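Local coordinates for TCP pilus virulence regulatory protein (Vibrio cholerae, PDB 5SUX) that probably regulates transcription of virulence genes, including those of the toxin-coregulated pilus, as an AraC-family DNA-binding protein, and here holds a naphthalenyl-butenoic acid in its cupin-like domain, at residues 28-33 and 61-66; 110-115 and 159-164. All coordinates share one frame; numbering follows the deposited sequence.

Contact 1. Residues 28-33 and 61-66; sequences NDYKMF and LKKNSI. With 70H ((3E)-4-(8-methylnaphthalen-1-yl)but-3-enoic acid), chain B.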
loop_
_atom_site.group_PDB
_atom_site.type_symbol
_atom_site.label_atom_id
_atom_site.label_comp_id
_atom_site.label_asym_id
_atom_site.label_seq_id
_atom_site.Cartn_x
_atom_site.Cartn_y
_atom_site.Cartn_z
ATOM N N ASN A 28 2.103 -1.933 -3.589
ATOM C CA ASN A 28 2.133 -1.873 -5.046
ATOM C C ASN A 28 1.396 -0.668 -5.607
ATOM O O ASN A 28 1.614 -0.312 -6.771
ATOM C CB ASN A 28 1.541 -3.154 -5.638
ATOM C CG ASN A 28 0.066 -3.313 -5.322
ATOM O OD1 ASN A 28 -0.379 -3.008 -4.216
ATOM N ND2 ASN A 28 -0.700 -3.790 -6.297
ATOM N N ASP A 29 0.527 -0.046 -4.817
ATOM C CA ASP A 29 -0.180 1.164 -5.205
ATOM C C ASP A 29 -0.491 1.936 -3.934
ATOM O O ASP A 29 -0.545 1.356 -2.847
ATOM C CB ASP A 29 -1.470 0.852 -5.973
ATOM C CG ASP A 29 -1.218 0.505 -7.427
ATOM O OD1 ASP A 29 -0.379 1.174 -8.068
ATOM O OD2 ASP A 29 -1.858 -0.443 -7.929
ATOM N N TYR A 30 -0.689 3.245 -4.077
ATOM C CA TYR A 30 -0.998 4.080 -2.923
ATOM C C TYR A 30 -2.225 3.553 -2.195
ATOM O O TYR A 30 -3.244 3.237 -2.813
ATOM C CB TYR A 30 -1.219 5.530 -3.357
ATOM C CG TYR A 30 0.034 6.198 -3.868
ATOM C CD1 TYR A 30 0.301 6.268 -5.229
ATOM C CD2 TYR A 30 0.958 6.748 -2.987
ATOM C CE1 TYR A 30 1.450 6.876 -5.700
ATOM C CE2 TYR A 30 2.112 7.356 -3.450
ATOM C CZ TYR A 30 2.351 7.418 -4.807
ATOM O OH TYR A 30 3.496 8.021 -5.273
ATOM N N LYS A 31 -2.108 3.440 -0.874
ATOM C CA LYS A 31 -3.173 2.915 -0.038
ATOM C C LYS A 31 -3.438 3.868 1.115
ATOM O O LYS A 31 -2.563 4.634 1.528
ATOM C CB LYS A 31 -2.828 1.529 0.523
ATOM C CG LYS A 31 -2.681 0.439 -0.521
ATOM C CD LYS A 31 -2.316 -0.885 0.129
ATOM C CE LYS A 31 -1.631 -1.815 -0.857
ATOM N NZ LYS A 31 -2.575 -2.325 -1.889
ATOM N N MET A 32 -4.662 3.811 1.628
ATOM C CA MET A 32 -5.019 4.491 2.861
ATOM C C MET A 32 -6.029 3.635 3.606
ATOM O O MET A 32 -6.834 2.931 2.993
ATOM C CB MET A 32 -5.585 5.894 2.609
ATOM C CG MET A 32 -6.706 5.958 1.590
ATOM S SD MET A 32 -7.065 7.655 1.096
ATOM C CE MET A 32 -5.539 8.088 0.274
ATOM N N PHE A 33 -5.969 3.683 4.935
ATOM C CA PHE A 33 -6.905 2.920 5.744
ATOM C C PHE A 33 -7.254 3.683 7.014
ATOM O O PHE A 33 -6.544 4.601 7.434
ATOM C CB PHE A 33 -6.365 1.515 6.076
ATOM C CG PHE A 33 -5.149 1.503 6.964
ATOM C CD1 PHE A 33 -3.877 1.450 6.418
ATOM C CD2 PHE A 33 -5.280 1.497 8.344
ATOM C CE1 PHE A 33 -2.758 1.415 7.231
ATOM C CE2 PHE A 33 -4.166 1.466 9.162
ATOM C CZ PHE A 33 -2.903 1.420 8.606
ATOM N N LEU A 61 -0.203 4.981 3.118
ATOM C CA LEU A 61 0.920 4.096 2.833
ATOM C C LEU A 61 1.476 4.419 1.453
ATOM O O LEU A 61 0.742 4.382 0.458
ATOM C CB LEU A 61 0.501 2.625 2.913
ATOM C CG LEU A 61 -0.073 2.168 4.256
ATOM C CD1 LEU A 61 -0.463 0.697 4.201
ATOM C CD2 LEU A 61 0.915 2.424 5.387
ATOM N N LYS A 62 2.771 4.715 1.397
ATOM C CA LYS A 62 3.398 5.215 0.181
ATOM C C LYS A 62 3.672 4.087 -0.806
ATOM O O LYS A 62 4.113 3.000 -0.424
ATOM C CB LYS A 62 4.701 5.933 0.532
ATOM C CG LYS A 62 5.339 6.707 -0.605
ATOM C CD LYS A 62 6.736 7.168 -0.209
ATOM C CE LYS A 62 7.071 8.519 -0.814
ATOM N NZ LYS A 62 8.363 8.509 -1.553
ATOM N N LYS A 63 3.410 4.357 -2.086
ATOM C CA LYS A 63 3.692 3.383 -3.131
ATOM C C LYS A 63 5.174 3.028 -3.147
ATOM O O LYS A 63 6.038 3.887 -2.952
ATOM C CB LYS A 63 3.268 3.930 -4.497
ATOM C CG LYS A 63 3.395 2.926 -5.639
ATOM C CD LYS A 63 3.035 3.545 -6.983
ATOM C CE LYS A 63 3.167 2.531 -8.112
ATOM N NZ LYS A 63 2.816 3.110 -9.438
ATOM N N ASN A 64 5.458 1.743 -3.370
ATOM C CA ASN A 64 6.798 1.163 -3.438
ATOM C C ASN A 64 7.509 1.137 -2.094
ATOM O O ASN A 64 8.724 0.908 -2.047
ATOM C CB ASN A 64 7.682 1.877 -4.468
ATOM C CG ASN A 64 7.167 1.717 -5.880
ATOM O OD1 ASN A 64 6.760 0.628 -6.282
ATOM N ND2 ASN A 64 7.170 2.806 -6.640
ATOM N N SER A 65 6.794 1.364 -0.997
ATOM C CA SER A 65 7.394 1.184 0.312
ATOM C C SER A 65 7.281 -0.273 0.748
ATOM O O SER A 65 6.468 -1.044 0.232
ATOM C CB SER A 65 6.733 2.095 1.347
ATOM O OG SER A 65 5.352 1.805 1.486
ATOM N N ILE A 66 8.120 -0.645 1.707
ATOM C CA ILE A 66 8.094 -1.968 2.319
ATOM C C ILE A 66 7.700 -1.770 3.775
ATOM O O ILE A 66 8.462 -1.194 4.562
ATOM C CB ILE A 66 9.447 -2.682 2.190
ATOM C CG1 ILE A 66 9.900 -2.700 0.727
ATOM C CG2 ILE A 66 9.354 -4.094 2.728
ATOM C CD1 ILE A 66 9.073 -3.604 -0.162
HETATM C C10 70H B . -4.121 -6.113 2.631
HETATM C C11 70H B . -3.354 -6.074 1.326
HETATM C C12 70H B . -3.848 -4.955 0.434
HETATM C C15 70H B . -5.428 -3.561 8.159
HETATM C C01 70H B . -3.015 -2.489 4.769
HETATM C C02 70H B . -3.894 -2.982 5.907
HETATM C C03 70H B . -4.580 -4.262 5.969
HETATM C C04 70H B . -5.326 -4.509 7.101
HETATM C C05 70H B . -6.045 -5.728 7.279
HETATM C C06 70H B . -6.009 -6.711 6.311
HETATM C C07 70H B . -5.263 -6.490 5.160
HETATM C C08 70H B . -4.554 -5.309 4.957
HETATM C C09 70H B . -3.800 -5.271 3.637
HETATM O O13 70H B . -3.132 -4.558 -0.520
HETATM O O14 70H B . -4.971 -4.424 0.637
HETATM C C16 70H B . -4.770 -2.348 8.084
HETATM C C17 70H B . -4.009 -2.072 6.956
#
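Lys31 and Leu61 form an antiparallel hydrogen-bonded pair. Leu61 N reaches Lys31 O at 2.9 Å. The return bond from Lys31 N to Leu61 O is longer, 3.3 Å, and both are nearly straight. The side chain of Lys31 bends at its last torsion (chi4 -71°), and its ammonium meets the ligand carboxylate, NZ to O13 of the acid at 2.7 Å. The same NZ donates to Asn28 OD1 in the carbonyl plane at 3.3 Å, and weakly to Thr85. Asn28 ND2 in turn donates to a sulfonate oxygen of a bound MES. The C16-C17 edge of the naphthalene points onto one face of the Phe33 ring, C17 over its centre, while Leu61 CD1 meets the ring edge. Past Leu61 the chain makes a type II turn, and Lys62 O takes both Ser65 N and Ser65 OG, the hydroxyl at 2.6 Å. Asn64 OD1 is bonded to Tyr26 OH and Ser175 OG, its ND2 to Glu172. Lys63 crosses Tyr30 at about a right angle, CB centred over the ring in a CH-pi contact 3.5 Å from the centroid. Its NZ ends 4.0 Å from Asp29 OD1, a long, weak salt bridge, with loose ion pairs to Asp88 and Glu172. Tyr30 OH is hydrogen-bonded to Thr165 N. Strand 31-35 lies between strands 57-61 and 79-86; Met32 touches helix 141-159, Lys31 and Asn28 helix 213-230.

Contact 2. Residues 110-115 and 159-164; sequences ENKDLL and YNSIFI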
loop_
_atom_site.group_PDB
_atom_site.type_symbol
_atom_site.label_atom_id
_atom_site.label_comp_id
_atom_site.label_asym_id
_atom_site.label_seq_id
_atom_site.Cartn_x
_atom_site.Cartn_y
_atom_site.Cartn_z
ATOM N N GLU A 110 11.858 12.838 1.698
ATOM C CA GLU A 110 11.236 11.644 1.134
ATOM C C GLU A 110 11.417 10.422 2.032
ATOM O O GLU A 110 11.398 9.287 1.543
ATOM C CB GLU A 110 11.786 11.353 -0.275
ATOM C CG GLU A 110 13.241 10.878 -0.322
ATOM C CD GLU A 110 14.213 11.984 -0.674
ATOM O OE1 GLU A 110 14.568 12.104 -1.864
ATOM O OE2 GLU A 110 14.628 12.723 0.240
ATOM N N ASN A 111 11.573 10.629 3.340
ATOM C CA ASN A 111 11.813 9.507 4.241
ATOM C C ASN A 111 10.520 8.790 4.610
ATOM O O ASN A 111 10.494 7.557 4.699
ATOM C CB ASN A 111 12.514 9.995 5.510
ATOM C CG ASN A 111 13.335 11.196 5.298
ATOM O OD1 ASN A 111 12.932 12.255 5.631
ATOM N ND2 ASN A 111 14.492 11.039 4.747
ATOM N N LYS A 112 9.443 9.542 4.820
ATOM C CA LYS A 112 8.226 8.997 5.402
ATOM C C LYS A 112 7.427 8.212 4.367
ATOM O O LYS A 112 7.095 8.733 3.298
ATOM C CB LYS A 112 7.374 10.127 5.974
ATOM C CG LYS A 112 8.164 11.187 6.724
ATOM C CD LYS A 112 8.518 10.746 8.133
ATOM C CE LYS A 112 9.153 11.888 8.914
ATOM N NZ LYS A 112 9.083 11.669 10.385
ATOM N N ASP A 113 7.111 6.959 4.695
ATOM C CA ASP A 113 6.256 6.131 3.857
ATOM C C ASP A 113 4.982 5.682 4.562
ATOM O O ASP A 113 4.161 4.990 3.949
ATOM C CB ASP A 113 7.030 4.908 3.343
ATOM C CG ASP A 113 7.736 4.144 4.449
ATOM O OD1 ASP A 113 8.775 3.513 4.161
ATOM O OD2 ASP A 113 7.257 4.163 5.603
ATOM N N LEU A 114 4.799 6.047 5.829
ATOM C CA LEU A 114 3.554 5.819 6.556
ATOM C C LEU A 114 3.172 7.138 7.212
ATOM O O LEU A 114 3.874 7.611 8.112
ATOM C CB LEU A 114 3.706 4.700 7.591
ATOM C CG LEU A 114 2.447 4.177 8.295
ATOM C CD1 LEU A 114 2.649 2.736 8.735
ATOM C CD2 LEU A 114 2.070 5.038 9.490
ATOM N N LEU A 115 2.071 7.733 6.761
ATOM C CA LEU A 115 1.652 9.053 7.203
ATOM C C LEU A 115 0.311 8.974 7.921
ATOM O O LEU A 115 -0.502 8.084 7.657
ATOM C CB LEU A 115 1.552 10.026 6.021
ATOM C CG LEU A 115 2.840 10.219 5.220
ATOM C CD1 LEU A 115 2.615 11.148 4.040
ATOM C CD2 LEU A 115 3.927 10.761 6.119
ATOM N N TYR A 159 3.969 16.820 6.915
ATOM C CA TYR A 159 5.207 16.097 7.175
ATOM C C TYR A 159 6.405 16.669 6.428
ATOM O O TYR A 159 7.522 16.182 6.627
ATOM C CB TYR A 159 5.037 14.617 6.814
ATOM C CG TYR A 159 4.167 13.851 7.783
ATOM C CD1 TYR A 159 4.720 13.202 8.880
ATOM C CD2 TYR A 159 2.791 13.776 7.602
ATOM C CE1 TYR A 159 3.928 12.499 9.769
ATOM C CE2 TYR A 159 1.991 13.074 8.486
ATOM C CZ TYR A 159 2.566 12.438 9.567
ATOM O OH TYR A 159 1.775 11.740 10.450
ATOM N N ASN A 160 6.200 17.681 5.583
ATOM C CA ASN A 160 7.278 18.278 4.792
ATOM C C ASN A 160 8.019 17.210 3.990
ATOM O O ASN A 160 9.245 17.227 3.871
ATOM C CB ASN A 160 8.240 19.066 5.683
ATOM C CG ASN A 160 9.025 20.115 4.917
ATOM O OD1 ASN A 160 8.489 21.159 4.544
ATOM N ND2 ASN A 160 10.303 19.842 4.681
ATOM N N SER A 161 7.262 16.261 3.441
ATOM C CA SER A 161 7.845 15.127 2.743
ATOM C C SER A 161 7.027 14.801 1.503
ATOM O O SER A 161 5.817 15.040 1.451
ATOM C CB SER A 161 7.932 13.889 3.649
ATOM O OG SER A 161 6.667 13.269 3.786
ATOM N N ILE A 162 7.706 14.249 0.503
ATOM C CA ILE A 162 7.062 13.845 -0.741
ATOM C C ILE A 162 6.313 12.541 -0.511
ATOM O O ILE A 162 6.887 11.558 -0.026
ATOM C CB ILE A 162 8.100 13.695 -1.866
ATOM C CG1 ILE A 162 8.735 15.047 -2.196
ATOM C CG2 ILE A 162 7.463 13.075 -3.103
ATOM C CD1 ILE A 162 7.752 16.081 -2.688
ATOM N N PHE A 163 5.025 12.529 -0.852
ATOM C CA PHE A 163 4.225 11.310 -0.829
ATOM C C PHE A 163 3.992 10.759 -2.229
ATOM O O PHE A 163 4.254 9.581 -2.486
ATOM C CB PHE A 163 2.884 11.565 -0.131
ATOM C CG PHE A 163 2.054 10.327 0.061
ATOM C CD1 PHE A 163 2.446 9.347 0.957
ATOM C CD2 PHE A 163 0.879 10.146 -0.652
ATOM C CE1 PHE A 163 1.683 8.208 1.141
ATOM C CE2 PHE A 163 0.112 9.009 -0.474
ATOM C CZ PHE A 163 0.514 8.038 0.423
ATOM N N ILE A 164 3.507 11.597 -3.144
ATOM C CA ILE A 164 3.357 11.220 -4.548
ATOM C C ILE A 164 4.744 11.296 -5.180
ATOM O O ILE A 164 5.240 12.382 -5.483
ATOM C CB ILE A 164 2.350 12.115 -5.275
ATOM C CG1 ILE A 164 1.027 12.163 -4.508
ATOM C CG2 ILE A 164 2.122 11.612 -6.690
ATOM C CD1 ILE A 164 0.348 10.816 -4.379
#
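The Tyr159 ring receives a methyl of Leu115 over one face: CD2 stands 3.5 Å from the ring centroid and 14° off the normal, a CH-pi contact in which it touches CG and CD2 of the ring most closely. The two side chains run antiparallel alongside one another, and on the same side of the ring Leu115 CB approaches Tyr159 CE2, 3.9 Å away. The other methyl of Leu115 serves a second aromatic, CD1 approaching Phe163 CD1 obliquely at 3.6 Å. A chi1 of -58° sets Leu115 CG anti to the carbonyl carbon and turns this fork toward 159-164. Tyr159 closes helix 141-159, which ends in a Schellman motif: Asn160, with positive phi, is the C-prime residue, Ser161 N bonds to Glu156 O and Asn160 N to Lys157 O. The chain thus turns off the helix end and runs past the residues that lead into strand 114-118, an edge strand of the five-stranded sheet in the cupin-like domain. That strand pairs with 57-61, Leu115 bonding to Leu60 through the backbone, and Phe163 also packs on Leu60. No hydrogen bond joins the two segments. Lys112, bent at its second torsion (chi2 -80°), lays CB and CG against Ser161 OG, each at 3.9 Å. That hydroxyl and Ile162 O are buried here without a polar partner in the model. The hydroxyl of Tyr159, by contrast, is bonded to Leu116 N, while Glu156 OE2 accepts from the backbone N of both Phe163 and Ile164.

How the contacts relate
Contact 1 is buried near the centre of the chain, whereas contact 2 lies farther out and is only partly buried, with Glu110 exposed. Both reach the same antiparallel sheet: contact 1 joins strand 31-35 to the end of strand 57-61 and the turn after it; contact 2 joins an edge strand and its lead-in to the helix end and the loop beyond. Contact 1 mixes backbone pairing, charged side chains and aromatic packing; contact 2 relies on a leucine between aromatic rings. The two sites touch directly. Lys62 N probably bonds to Asp113 O at 2.9 Å, and Tyr30 OH to Phe163 O at 3.3 Å, where the two rings meet at about 50°.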